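Local coordinates for PUM-HD domain-containing protein (Caenorhabditis elegans, PDB 7CGJ), which probably binds the 3'-untranslated regions of mRNAs through its Pumilio homology domain, a curved array of helical repeats that here holds an RNA strand, at residues Ala309-Gln314 and Leu349-Lys354. Numbering follows the deposited sequence.
Sequences ANYVVQ and LAKLEK. With nucleotides of chain B.
Q314 overlaps the base of the K351 side chain and the end of L352, its bent chain crossing the lysine at about a right angle. Its OE1 lies 3.5 Å from CB of K351 and 3.4 Å from CD2 of L352, packing contacts without a hydrogen bond between the segments. V313 adds an apolar contact, its CG1 4.3 Å from CD1 of L352. K351 instead spends its polar end on the RNA: the chain runs extended from CB, then bends at chi3 (-50°), carrying NZ past CG of Q314 to within 2.7 Å of O4 of U1 of chain B. N310 reads the rest of that uracil edge. Its OD1 accepts from N3 of U1 at 2.7 Å in a straight bond (180°), while ND2 gives a more bent one (139°) to O2 of U1. Y311 separates the two bases: the guanine of G2 of chain B covers one face of its ring, with C5 3.4 Å above the plane, U1 approaches obliquely, and N310 OD1 sits over the opposite face. With an alanine in place of Y311 the guanine would probably lose its stacking partner, and both bases would be freer to shift. The Asn-Tyr-x-x-Gln order is the Pumilio signature for uracil; K351, rather than Q314, supplies the bond to O4. N310 ND2 also donates to the backbone O of D306, a second bond that probably helps to fix the rotation of the amide. Helix 309-319 thus presents its base-reading residues beside the end of helix 345-351, while M304 of helix 299-304 touches both V313 and L352, and Y311 rests against E271 of helix 267-276.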
ATOM      1  N   ALA A 309     -12.698 -22.781  -0.020  1.00 27.74           N
ATOM      2  CA  ALA A 309     -14.046 -22.332   0.334  1.00 24.36           C
ATOM      3  C   ALA A 309     -14.449 -22.707   1.756  1.00 26.89           C
ATOM      4  O   ALA A 309     -15.378 -22.100   2.299  1.00 25.79           O
ATOM      5  CB  ALA A 309     -15.077 -22.864  -0.670  1.00 20.37           C
ATOM      6  N   ASN A 310     -13.759 -23.659   2.394  1.00 29.44           N
ATOM      7  CA  ASN A 310     -14.106 -23.965   3.777  1.00 25.12           C
ATOM      8  C   ASN A 310     -13.781 -22.797   4.685  1.00 23.83           C
ATOM      9  O   ASN A 310     -14.457 -22.598   5.699  1.00 26.75           O
ATOM     10  CB  ASN A 310     -13.411 -25.252   4.256  1.00 32.52           C
ATOM     11  CG  ASN A 310     -11.912 -25.079   4.496  1.00 31.58           C
ATOM     12  OD1 ASN A 310     -11.469 -24.823   5.620  1.00 25.49           O
ATOM     13  ND2 ASN A 310     -11.126 -25.231   3.433  1.00 30.73           N
ATOM     14  N   TYR A 311     -12.760 -22.005   4.345  1.00 22.07           N
ATOM     15  CA  TYR A 311     -12.519 -20.811   5.138  1.00 22.42           C
ATOM     16  C   TYR A 311     -13.623 -19.789   4.918  1.00 24.47           C
ATOM     17  O   TYR A 311     -13.914 -19.001   5.824  1.00 25.43           O
ATOM     18  CB  TYR A 311     -11.156 -20.197   4.810  1.00 24.28           C
ATOM     19  CG  TYR A 311      -9.955 -21.059   5.154  1.00 31.82           C
ATOM     20  CD1 TYR A 311      -9.443 -21.090   6.455  1.00 26.65           C
ATOM     21  CD2 TYR A 311      -9.305 -21.821   4.165  1.00 31.17           C
ATOM     22  CE1 TYR A 311      -8.328 -21.861   6.773  1.00 30.01           C
ATOM     23  CE2 TYR A 311      -8.189 -22.606   4.474  1.00 33.40           C
ATOM     24  CZ  TYR A 311      -7.702 -22.617   5.784  1.00 37.99           C
ATOM     25  OH  TYR A 311      -6.597 -23.385   6.107  1.00 36.56           O
ATOM     26  N   VAL A 312     -14.240 -19.790   3.728  1.00 19.07           N
ATOM     27  CA  VAL A 312     -15.361 -18.894   3.449  1.00 23.75           C
ATOM     28  C   VAL A 312     -16.598 -19.304   4.240  1.00 28.91           C
ATOM     29  O   VAL A 312     -17.345 -18.445   4.725  1.00 30.57           O
ATOM     30  CB  VAL A 312     -15.671 -18.853   1.942  1.00 22.51           C
ATOM     31  CG1 VAL A 312     -16.892 -17.998   1.687  1.00 18.33           C
ATOM     32  CG2 VAL A 312     -14.464 -18.383   1.155  1.00 20.00           C
ATOM     33  N   VAL A 313     -16.854 -20.615   4.360  1.00 24.12           N
ATOM     34  CA  VAL A 313     -18.002 -21.070   5.145  1.00 26.38           C
ATOM     35  C   VAL A 313     -17.805 -20.715   6.609  1.00 25.21           C
ATOM     36  O   VAL A 313     -18.732 -20.269   7.297  1.00 27.71           O
ATOM     37  CB  VAL A 313     -18.223 -22.585   4.958  1.00 26.12           C
ATOM     38  CG1 VAL A 313     -19.261 -23.101   5.946  1.00 21.46           C
ATOM     39  CG2 VAL A 313     -18.626 -22.888   3.535  1.00 22.79           C
ATOM     40  N   GLN A 314     -16.588 -20.896   7.101  1.00 26.66           N
ATOM     41  CA  GLN A 314     -16.297 -20.581   8.490  1.00 31.34           C
ATOM     42  C   GLN A 314     -16.515 -19.097   8.759  1.00 33.46           C
ATOM     43  O   GLN A 314     -17.044 -18.715   9.811  1.00 36.04           O
ATOM     44  CB  GLN A 314     -14.861 -21.028   8.804  1.00 34.15           C
ATOM     45  CG  GLN A 314     -14.282 -20.551  10.105  1.00 45.53           C
ATOM     46  CD  GLN A 314     -14.884 -21.270  11.285  1.00 59.07           C
ATOM     47  OE1 GLN A 314     -15.329 -22.411  11.155  1.00 60.14           O
ATOM     48  NE2 GLN A 314     -14.921 -20.604  12.444  1.00 59.03           N
ATOM     49  N   LEU A 349     -15.299 -29.139  10.774  1.00 58.37           N
ATOM     50  CA  LEU A 349     -16.478 -29.161  11.623  1.00 56.05           C
ATOM     51  C   LEU A 349     -16.132 -28.942  13.080  1.00 55.00           C
ATOM     52  O   LEU A 349     -16.992 -28.499  13.850  1.00 55.43           O
ATOM     53  CB  LEU A 349     -17.234 -30.473  11.439  1.00 54.26           C
ATOM     54  CG  LEU A 349     -17.948 -30.464  10.084  1.00 52.85           C
ATOM     55  CD1 LEU A 349     -17.025 -30.830   8.919  1.00 54.90           C
ATOM     56  CD2 LEU A 349     -19.163 -31.353  10.098  1.00 57.66           C
ATOM     57  N   ALA A 350     -14.892 -29.222  13.467  1.00 55.28           N
ATOM     58  CA  ALA A 350     -14.464 -28.909  14.823  1.00 60.33           C
ATOM     59  C   ALA A 350     -14.568 -27.420  15.082  1.00 54.67           C
ATOM     60  O   ALA A 350     -15.039 -26.997  16.141  1.00 56.31           O
ATOM     61  CB  ALA A 350     -13.030 -29.387  15.049  1.00 62.06           C
ATOM     62  N   LYS A 351     -14.135 -26.609  14.122  1.00 55.11           N
ATOM     63  CA  LYS A 351     -14.240 -25.169  14.295  1.00 52.53           C
ATOM     64  C   LYS A 351     -15.691 -24.702  14.214  1.00 54.55           C
ATOM     65  O   LYS A 351     -16.053 -23.702  14.842  1.00 60.35           O
ATOM     66  CB  LYS A 351     -13.373 -24.454  13.259  1.00 63.56           C
ATOM     67  CG  LYS A 351     -11.857 -24.699  13.383  1.00 60.61           C
ATOM     68  CD  LYS A 351     -11.087 -23.826  12.394  1.00 58.23           C
ATOM     69  CE  LYS A 351     -11.683 -23.971  10.989  1.00 61.74           C
ATOM     70  NZ  LYS A 351     -11.342 -22.877  10.030  1.00 52.55           N
ATOM     71  N   LEU A 352     -16.539 -25.401  13.472  1.00 48.55           N
ATOM     72  CA  LEU A 352     -17.959 -25.072  13.506  1.00 52.04           C
ATOM     73  C   LEU A 352     -18.703 -25.763  14.646  1.00 57.10           C
ATOM     74  O   LEU A 352     -19.941 -25.685  14.681  1.00 48.59           O
ATOM     75  CB  LEU A 352     -18.628 -25.427  12.173  1.00 43.47           C
ATOM     76  CG  LEU A 352     -18.227 -24.573  10.974  1.00 40.88           C
ATOM     77  CD1 LEU A 352     -18.872 -25.097   9.722  1.00 33.86           C
ATOM     78  CD2 LEU A 352     -18.642 -23.141  11.201  1.00 41.53           C
ATOM     79  N   GLU A 353     -17.981 -26.422  15.567  1.00 58.79           N
ATOM     80  CA  GLU A 353     -18.628 -27.217  16.613  1.00 60.38           C
ATOM     81  C   GLU A 353     -19.591 -26.371  17.432  1.00 54.62           C
ATOM     82  O   GLU A 353     -20.732 -26.776  17.681  1.00 59.13           O
ATOM     83  CB  GLU A 353     -17.579 -27.859  17.528  1.00 62.83           C
ATOM     84  CG  GLU A 353     -18.162 -28.628  18.708  1.00 67.12           C
ATOM     85  CD  GLU A 353     -19.052 -29.776  18.262  1.00 80.81           C
ATOM     86  OE1 GLU A 353     -18.777 -30.340  17.174  1.00 79.06           O
ATOM     87  OE2 GLU A 353     -20.028 -30.104  18.986  1.00 78.19           O
ATOM     88  N   LYS A 354     -19.130 -25.197  17.868  1.00 56.13           N
ATOM     89  CA  LYS A 354     -19.946 -24.212  18.566  1.00 48.24           C
ATOM     90  C   LYS A 354     -21.378 -24.169  18.035  1.00 52.69           C
ATOM     91  O   LYS A 354     -22.336 -24.409  18.774  1.00 59.24           O
ATOM     92  CB  LYS A 354     -19.263 -22.843  18.432  1.00 56.96           C
ATOM     93  CG  LYS A 354     -20.060 -21.653  18.967  1.00 64.50           C
ATOM     94  CD  LYS A 354     -19.148 -20.498  19.393  1.00 56.36           C
ATOM     95  CE  LYS A 354     -18.281 -20.003  18.242  1.00 57.43           C
ATOM     96  NZ  LYS A 354     -18.342 -18.508  18.098  1.00 61.58           N
TER
ATOM     97  P     U B   1      -3.563 -27.409   9.476  1.00115.89           P
ATOM     98  OP1   U B   1      -4.100 -26.410  10.452  1.00 90.34           O
ATOM     99  OP2   U B   1      -4.349 -28.652   9.201  1.00 98.53           O
ATOM    100  O5'   U B   1      -3.219 -26.684   8.086  1.00 70.26           O
ATOM    101  C5'   U B   1      -2.720 -27.410   6.964  1.00 53.82           C
ATOM    102  C4'   U B   1      -3.559 -27.152   5.741  1.00 53.29           C
ATOM    103  O4'   U B   1      -4.908 -27.648   5.982  1.00 57.42           O
ATOM    104  C3'   U B   1      -3.773 -25.687   5.379  1.00 50.22           C
ATOM    105  O3'   U B   1      -2.666 -25.091   4.711  1.00 52.02           O
ATOM    106  C2'   U B   1      -5.061 -25.739   4.561  1.00 40.30           C
ATOM    107  O2'   U B   1      -4.797 -26.200   3.250  1.00 37.50           O
ATOM    108  C1'   U B   1      -5.848 -26.833   5.303  1.00 51.97           C
ATOM    109  N1    U B   1      -6.842 -26.267   6.261  1.00 44.22           N
ATOM    110  C2    U B   1      -8.097 -25.958   5.741  1.00 43.90           C
ATOM    111  O2    U B   1      -8.416 -26.164   4.579  1.00 42.36           O
ATOM    112  N3    U B   1      -8.997 -25.400   6.623  1.00 41.98           N
ATOM    113  C4    U B   1      -8.803 -25.099   7.955  1.00 45.83           C
ATOM    114  O4    U B   1      -9.737 -24.586   8.600  1.00 48.66           O
ATOM    115  C5    U B   1      -7.483 -25.430   8.423  1.00 45.97           C
ATOM    116  C6    U B   1      -6.581 -25.986   7.588  1.00 46.42           C
ATOM    117  P     G B   2      -2.129 -23.613   5.118  1.00 39.32           P
ATOM    118  OP1   G B   2      -0.669 -23.628   4.827  1.00 42.86           O
ATOM    119  OP2   G B   2      -2.620 -23.135   6.432  1.00 25.94           O
ATOM    120  O5'   G B   2      -2.791 -22.694   4.008  1.00 33.96           O
ATOM    121  C5'   G B   2      -2.835 -23.147   2.664  1.00 37.06           C
ATOM    122  C4'   G B   2      -3.490 -22.137   1.758  1.00 38.52           C
ATOM    123  O4'   G B   2      -4.905 -22.035   2.078  1.00 38.26           O
ATOM    124  C3'   G B   2      -2.979 -20.709   1.869  1.00 29.81           C
ATOM    125  O3'   G B   2      -1.771 -20.517   1.147  1.00 31.35           O
ATOM    126  C2'   G B   2      -4.161 -19.900   1.340  1.00 26.88           C
ATOM    127  O2'   G B   2      -4.197 -19.912  -0.079  1.00 23.35           O
ATOM    128  C1'   G B   2      -5.350 -20.719   1.859  1.00 27.00           C
ATOM    129  N9    G B   2      -5.851 -20.193   3.130  1.00 23.43           N
ATOM    130  C8    G B   2      -5.323 -20.362   4.385  1.00 29.09           C
ATOM    131  N7    G B   2      -5.993 -19.737   5.313  1.00 28.80           N
ATOM    132  C5    G B   2      -7.023 -19.120   4.602  1.00 26.00           C
ATOM    133  C6    G B   2      -8.085 -18.294   5.033  1.00 23.03           C
ATOM    134  O6    G B   2      -8.360 -17.927   6.168  1.00 27.60           O
ATOM    135  N1    G B   2      -8.898 -17.876   3.993  1.00 23.63           N
ATOM    136  C2    G B   2      -8.713 -18.214   2.682  1.00 26.98           C
ATOM    137  N2    G B   2      -9.605 -17.697   1.827  1.00 31.07           N
ATOM    138  N3    G B   2      -7.732 -18.985   2.244  1.00 26.11           N
ATOM    139  C4    G B   2      -6.945 -19.398   3.258  1.00 26.47           C
TER